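Local coordinates for D-methionine-binding lipoprotein MetQ (Escherichia coli, PDB 4YAH) that serves as the methionine-binding component of an ATP-driven ABC transport system that takes up D-methionine, at residues L127-P136 against Q195-T203. Sequence-based numbering, arbitrary orientation.
With MET (methionine), chain B.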
ATOM      1  N   LEU A 127       6.360 -12.904 -21.981  1.00 18.03           N
ATOM      2  CA  LEU A 127       7.265 -11.819 -21.626  1.00 20.92           C
ATOM      3  C   LEU A 127       8.550 -11.887 -22.455  1.00 22.40           C
ATOM      4  O   LEU A 127       9.378 -12.780 -22.276  1.00 20.86           O
ATOM      5  CB  LEU A 127       7.577 -11.858 -20.127  1.00 20.32           C
ATOM      6  CG  LEU A 127       8.348 -10.679 -19.546  1.00 17.37           C
ATOM      7  CD1 LEU A 127       7.551  -9.376 -19.690  1.00 19.53           C
ATOM      8  CD2 LEU A 127       8.658 -10.939 -18.095  1.00 19.46           C
ATOM      9  N   GLN A 128       8.717 -10.921 -23.348  1.00 20.35           N
ATOM     10  CA  GLN A 128       9.888 -10.876 -24.210  1.00 21.39           C
ATOM     11  C   GLN A 128      11.143 -10.451 -23.485  1.00 22.25           C
ATOM     12  O   GLN A 128      11.112  -9.657 -22.524  1.00 24.16           O
ATOM     13  CB  GLN A 128       9.659  -9.918 -25.375  1.00 22.51           C
ATOM     14  CG  GLN A 128       8.436 -10.207 -26.171  1.00 23.20           C
ATOM     15  CD  GLN A 128       8.368  -9.318 -27.373  1.00 27.98           C
ATOM     16  OE1 GLN A 128       9.231  -9.384 -28.247  1.00 37.87           O
ATOM     17  NE2 GLN A 128       7.369  -8.461 -27.416  1.00 29.09           N
ATOM     18  N   ASP A 129      12.262 -10.974 -23.967  1.00 19.09           N
ATOM     19  CA  ASP A 129      13.565 -10.521 -23.525  1.00 19.78           C
ATOM     20  C   ASP A 129      13.659  -9.013 -23.691  1.00 20.59           C
ATOM     21  O   ASP A 129      13.159  -8.450 -24.675  1.00 21.02           O
ATOM     22  CB  ASP A 129      14.686 -11.180 -24.331  1.00 23.09           C
ATOM     23  CG  ASP A 129      15.006 -12.581 -23.884  1.00 31.41           C
ATOM     24  OD1 ASP A 129      14.301 -13.155 -23.011  1.00 23.31           O
ATOM     25  OD2 ASP A 129      15.988 -13.124 -24.453  1.00 30.97           O
ATOM     26  N   GLY A 130      14.308  -8.362 -22.730  1.00 20.37           N
ATOM     27  CA  GLY A 130      14.534  -6.929 -22.805  1.00 19.47           C
ATOM     28  C   GLY A 130      13.344  -6.095 -22.379  1.00 23.73           C
ATOM     29  O   GLY A 130      13.383  -4.868 -22.478  1.00 28.63           O
ATOM     30  N   SER A 131      12.285  -6.744 -21.905  1.00 21.57           N
ATOM     31  CA  SER A 131      11.069  -6.031 -21.549  1.00 22.69           C
ATOM     32  C   SER A 131      11.319  -5.112 -20.369  1.00 21.75           C
ATOM     33  O   SER A 131      12.072  -5.460 -19.458  1.00 20.94           O
ATOM     34  CB  SER A 131       9.952  -7.001 -21.204  1.00 21.39           C
ATOM     35  OG  SER A 131       9.377  -7.568 -22.363  1.00 21.22           O
ATOM     36  N   GLN A 132      10.685  -3.946 -20.386  1.00 20.11           N
ATOM     37  CA  GLN A 132      10.685  -3.089 -19.201  1.00 17.35           C
ATOM     38  C   GLN A 132       9.597  -3.535 -18.236  1.00 16.75           C
ATOM     39  O   GLN A 132       8.450  -3.799 -18.631  1.00 17.64           O
ATOM     40  CB  GLN A 132      10.500  -1.631 -19.588  1.00 18.11           C
ATOM     41  CG  GLN A 132      11.688  -1.055 -20.351  1.00 21.06           C
ATOM     42  CD  GLN A 132      11.479   0.386 -20.732  1.00 28.11           C
ATOM     43  OE1 GLN A 132      10.706   1.095 -20.092  1.00 31.86           O
ATOM     44  NE2 GLN A 132      12.149   0.823 -21.791  1.00 31.71           N
ATOM     45  N   VAL A 133       9.969  -3.607 -16.963  1.00 17.61           N
ATOM     46  CA  VAL A 133       9.064  -4.005 -15.903  1.00 16.00           C
ATOM     47  C   VAL A 133       9.048  -2.873 -14.892  1.00 16.52           C
ATOM     48  O   VAL A 133      10.088  -2.544 -14.337  1.00 18.85           O
ATOM     49  CB  VAL A 133       9.508  -5.318 -15.233  1.00 17.33           C
ATOM     50  CG1 VAL A 133       8.587  -5.664 -14.075  1.00 16.61           C
ATOM     51  CG2 VAL A 133       9.538  -6.441 -16.277  1.00 19.08           C
ATOM     52  N   ALA A 134       7.878  -2.279 -14.670  1.00 16.15           N
ATOM     53  CA  ALA A 134       7.768  -1.126 -13.782  1.00 15.96           C
ATOM     54  C   ALA A 134       7.490  -1.583 -12.357  1.00 14.54           C
ATOM     55  O   ALA A 134       6.686  -2.501 -12.136  1.00 16.44           O
ATOM     56  CB  ALA A 134       6.684  -0.175 -14.267  1.00 16.99           C
ATOM     57  N   VAL A 135       8.156  -0.933 -11.406  1.00 16.06           N
ATOM     58  CA  VAL A 135       7.959  -1.190  -9.995  1.00 17.44           C
ATOM     59  C   VAL A 135       7.995   0.127  -9.215  1.00 19.16           C
ATOM     60  O   VAL A 135       8.564   1.120  -9.675  1.00 17.41           O
ATOM     61  CB  VAL A 135       9.034  -2.128  -9.431  1.00 16.75           C
ATOM     62  CG1 VAL A 135       9.016  -3.474 -10.156  1.00 16.78           C
ATOM     63  CG2 VAL A 135      10.408  -1.479  -9.554  1.00 18.34           C
ATOM     64  N   PRO A 136       7.401   0.141  -8.016  1.00 16.04           N
ATOM     65  CA  PRO A 136       7.523   1.333  -7.163  1.00 16.73           C
ATOM     66  C   PRO A 136       8.969   1.673  -6.832  1.00 19.47           C
ATOM     67  O   PRO A 136       9.782   0.756  -6.700  1.00 18.16           O
ATOM     68  CB  PRO A 136       6.770   0.949  -5.888  1.00 22.10           C
ATOM     69  CG  PRO A 136       6.095  -0.344  -6.143  1.00 24.48           C
ATOM     70  CD  PRO A 136       6.680  -0.960  -7.365  1.00 19.15           C
ATOM     71  N   GLN A 195       6.706   0.741 -23.977  1.00 21.84           N
ATOM     72  CA  GLN A 195       7.725  -0.256 -23.640  1.00 25.15           C
ATOM     73  C   GLN A 195       7.476  -1.026 -22.325  1.00 21.16           C
ATOM     74  O   GLN A 195       8.197  -1.976 -22.031  1.00 20.97           O
ATOM     75  CB  GLN A 195       9.096   0.417 -23.583  1.00 25.75           C
ATOM     76  CG  GLN A 195       9.556   0.995 -24.924  1.00 30.74           C
ATOM     77  CD  GLN A 195       9.578  -0.033 -26.059  1.00 38.37           C
ATOM     78  OE1 GLN A 195       9.859  -1.214 -25.848  1.00 35.18           O
ATOM     79  NE2 GLN A 195       9.265   0.421 -27.270  1.00 46.27           N
ATOM     80  N   ILE A 196       6.459  -0.641 -21.551  1.00 19.03           N
ATOM     81  CA  ILE A 196       6.215  -1.301 -20.261  1.00 17.82           C
ATOM     82  C   ILE A 196       5.343  -2.541 -20.433  1.00 18.33           C
ATOM     83  O   ILE A 196       4.147  -2.457 -20.708  1.00 16.95           O
ATOM     84  CB  ILE A 196       5.559  -0.331 -19.256  1.00 18.84           C
ATOM     85  CG1 ILE A 196       6.462   0.890 -19.023  1.00 26.61           C
ATOM     86  CG2 ILE A 196       5.224  -1.037 -17.964  1.00 18.10           C
ATOM     87  CD1 ILE A 196       7.738   0.612 -18.333  1.00 36.70           C
ATOM     88  N   ALA A 197       5.967  -3.705 -20.265  1.00 17.58           N
ATOM     89  CA  ALA A 197       5.311  -4.981 -20.498  1.00 18.86           C
ATOM     90  C   ALA A 197       4.619  -5.548 -19.276  1.00 18.29           C
ATOM     91  O   ALA A 197       3.751  -6.420 -19.384  1.00 19.86           O
ATOM     92  CB  ALA A 197       6.339  -5.990 -21.008  1.00 20.28           C
ATOM     93  N   LEU A 198       5.002  -5.030 -18.113  1.00 15.58           N
ATOM     94  CA  LEU A 198       4.609  -5.595 -16.840  1.00 16.02           C
ATOM     95  C   LEU A 198       4.832  -4.525 -15.782  1.00 15.65           C
ATOM     96  O   LEU A 198       5.817  -3.797 -15.848  1.00 16.44           O
ATOM     97  CB  LEU A 198       5.437  -6.852 -16.558  1.00 19.80           C
ATOM     98  CG  LEU A 198       5.182  -7.654 -15.288  1.00 23.28           C
ATOM     99  CD1 LEU A 198       3.805  -8.282 -15.307  1.00 24.98           C
ATOM    100  CD2 LEU A 198       6.267  -8.734 -15.167  1.00 21.85           C
ATOM    101  N   ALA A 199       3.900  -4.420 -14.841  1.00 16.91           N
ATOM    102  CA  ALA A 199       4.046  -3.490 -13.713  1.00 15.53           C
ATOM    103  C   ALA A 199       3.584  -4.130 -12.409  1.00 17.08           C
ATOM    104  O   ALA A 199       2.509  -4.727 -12.352  1.00 16.82           O
ATOM    105  CB  ALA A 199       3.256  -2.213 -13.959  1.00 17.77           C
ATOM    106  N   VAL A 200       4.381  -3.966 -11.360  1.00 17.34           N
ATOM    107  CA  VAL A 200       3.971  -4.364 -10.017  1.00 14.94           C
ATOM    108  C   VAL A 200       3.388  -3.117  -9.363  1.00 15.25           C
ATOM    109  O   VAL A 200       4.084  -2.123  -9.203  1.00 17.95           O
ATOM    110  CB  VAL A 200       5.136  -4.924  -9.193  1.00 19.44           C
ATOM    111  CG1 VAL A 200       4.671  -5.302  -7.808  1.00 16.94           C
ATOM    112  CG2 VAL A 200       5.714  -6.145  -9.881  1.00 19.05           C
ATOM    113  N   ILE A 201       2.108  -3.183  -9.019  1.00 14.28           N
ATOM    114  CA  ILE A 201       1.343  -1.999  -8.638  1.00 14.68           C
ATOM    115  C   ILE A 201       0.639  -2.204  -7.306  1.00 14.99           C
ATOM    116  O   ILE A 201      -0.097  -3.170  -7.130  1.00 17.36           O
ATOM    117  CB  ILE A 201       0.269  -1.642  -9.687  1.00 16.62           C
ATOM    118  CG1 ILE A 201       0.866  -1.672 -11.095  1.00 15.46           C
ATOM    119  CG2 ILE A 201      -0.331  -0.286  -9.387  1.00 17.11           C
ATOM    120  CD1 ILE A 201      -0.106  -1.285 -12.225  1.00 16.79           C
ATOM    121  N   ASN A 202       0.854  -1.286  -6.365  1.00 17.72           N
ATOM    122  CA  ASN A 202       0.091  -1.325  -5.132  1.00 16.58           C
ATOM    123  C   ASN A 202      -1.396  -1.315  -5.421  1.00 17.18           C
ATOM    124  O   ASN A 202      -1.872  -0.559  -6.249  1.00 15.50           O
ATOM    125  CB  ASN A 202       0.417  -0.130  -4.230  1.00 16.85           C
ATOM    126  CG  ASN A 202       1.892  -0.012  -3.920  1.00 19.06           C
ATOM    127  OD1 ASN A 202       2.646   0.617  -4.665  1.00 17.87           O
ATOM    128  ND2 ASN A 202       2.314  -0.601  -2.803  1.00 20.04           N
ATOM    129  N   THR A 203      -2.141  -2.119  -4.689  1.00 17.25           N
ATOM    130  CA  THR A 203      -3.573  -2.188  -4.896  1.00 17.56           C
ATOM    131  C   THR A 203      -4.250  -0.836  -4.689  1.00 17.89           C
ATOM    132  O   THR A 203      -5.274  -0.584  -5.315  1.00 17.56           O
ATOM    133  CB  THR A 203      -4.171  -3.251  -3.991  1.00 22.25           C
ATOM    134  OG1 THR A 203      -3.483  -4.480  -4.240  1.00 18.70           O
ATOM    135  CG2 THR A 203      -5.644  -3.447  -4.268  1.00 21.36           C
TER
HETATM  136  N   MET B 301      -1.553   0.177   0.566  1.00 16.33           N
HETATM  137  CA  MET B 301      -0.152  -0.009   0.184  1.00 16.55           C
HETATM  138  C   MET B 301       0.158  -1.485   0.124  1.00 17.10           C
HETATM  139  O   MET B 301      -0.166  -2.193   1.084  1.00 17.75           O
HETATM  140  CB  MET B 301       0.782   0.680   1.183  1.00 18.12           C
HETATM  141  CG  MET B 301       2.245   0.702   0.767  1.00 15.74           C
HETATM  142  SD  MET B 301       3.336   1.506   1.959  1.00 15.65           S
HETATM  143  CE  MET B 301       2.912   3.225   1.680  1.00 16.05           C
HETATM  144  OXT MET B 301       0.750  -1.963  -0.863  1.00 18.27           O
HETATM  145  O   HOH W   1      11.841  -2.402 -23.725  1.00 38.07           O
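Ala134 O takes a hydrogen bond from Val200 N at 2.8 Å, the donor lying nearly along the C=O axis, and a CA-H...O contact from Ala199. Ala134 N in turn donates to Leu198 O. Gln132 O accepts from Ala197 N at 3.0 Å. Strands 132-136 and 196-201 run parallel, 16° apart, inside a mixed sheet, with 178-182 on the far edge of 132-136. Leu198 N and Val200 O are buried without a partner. On one face Val133 and Leu198 lie side by side. Leu198 CG is anti to the backbone N (chi1 -178°), which brings CD2 against both Val133 methyls, 4.0 Å from CG1. On the other face Ala134 CB meets Ala199 CB at 4.0 Å and Ile196 CG2. Gln132 reaches out extended: its NE2 lies 3.6 Å from Gln195 CB, and its OE1 is 3.5 Å from Ile196 CD1. Shortening Gln132 to an alanine removes the amide, which would probably uncover Gln195 CB and leave Ile196 CD1 touching just the remaining CB. Just before helix 203-206, Asn202 ND2 donates to methionine OXT at 2.8 Å; Arg144 also binds the ligand. In this lobe of the substrate-binding protein, backbone bonds and apolar side chains hold the strand that leads Asn202 into the pocket, where its amide grips the ligand carboxylate.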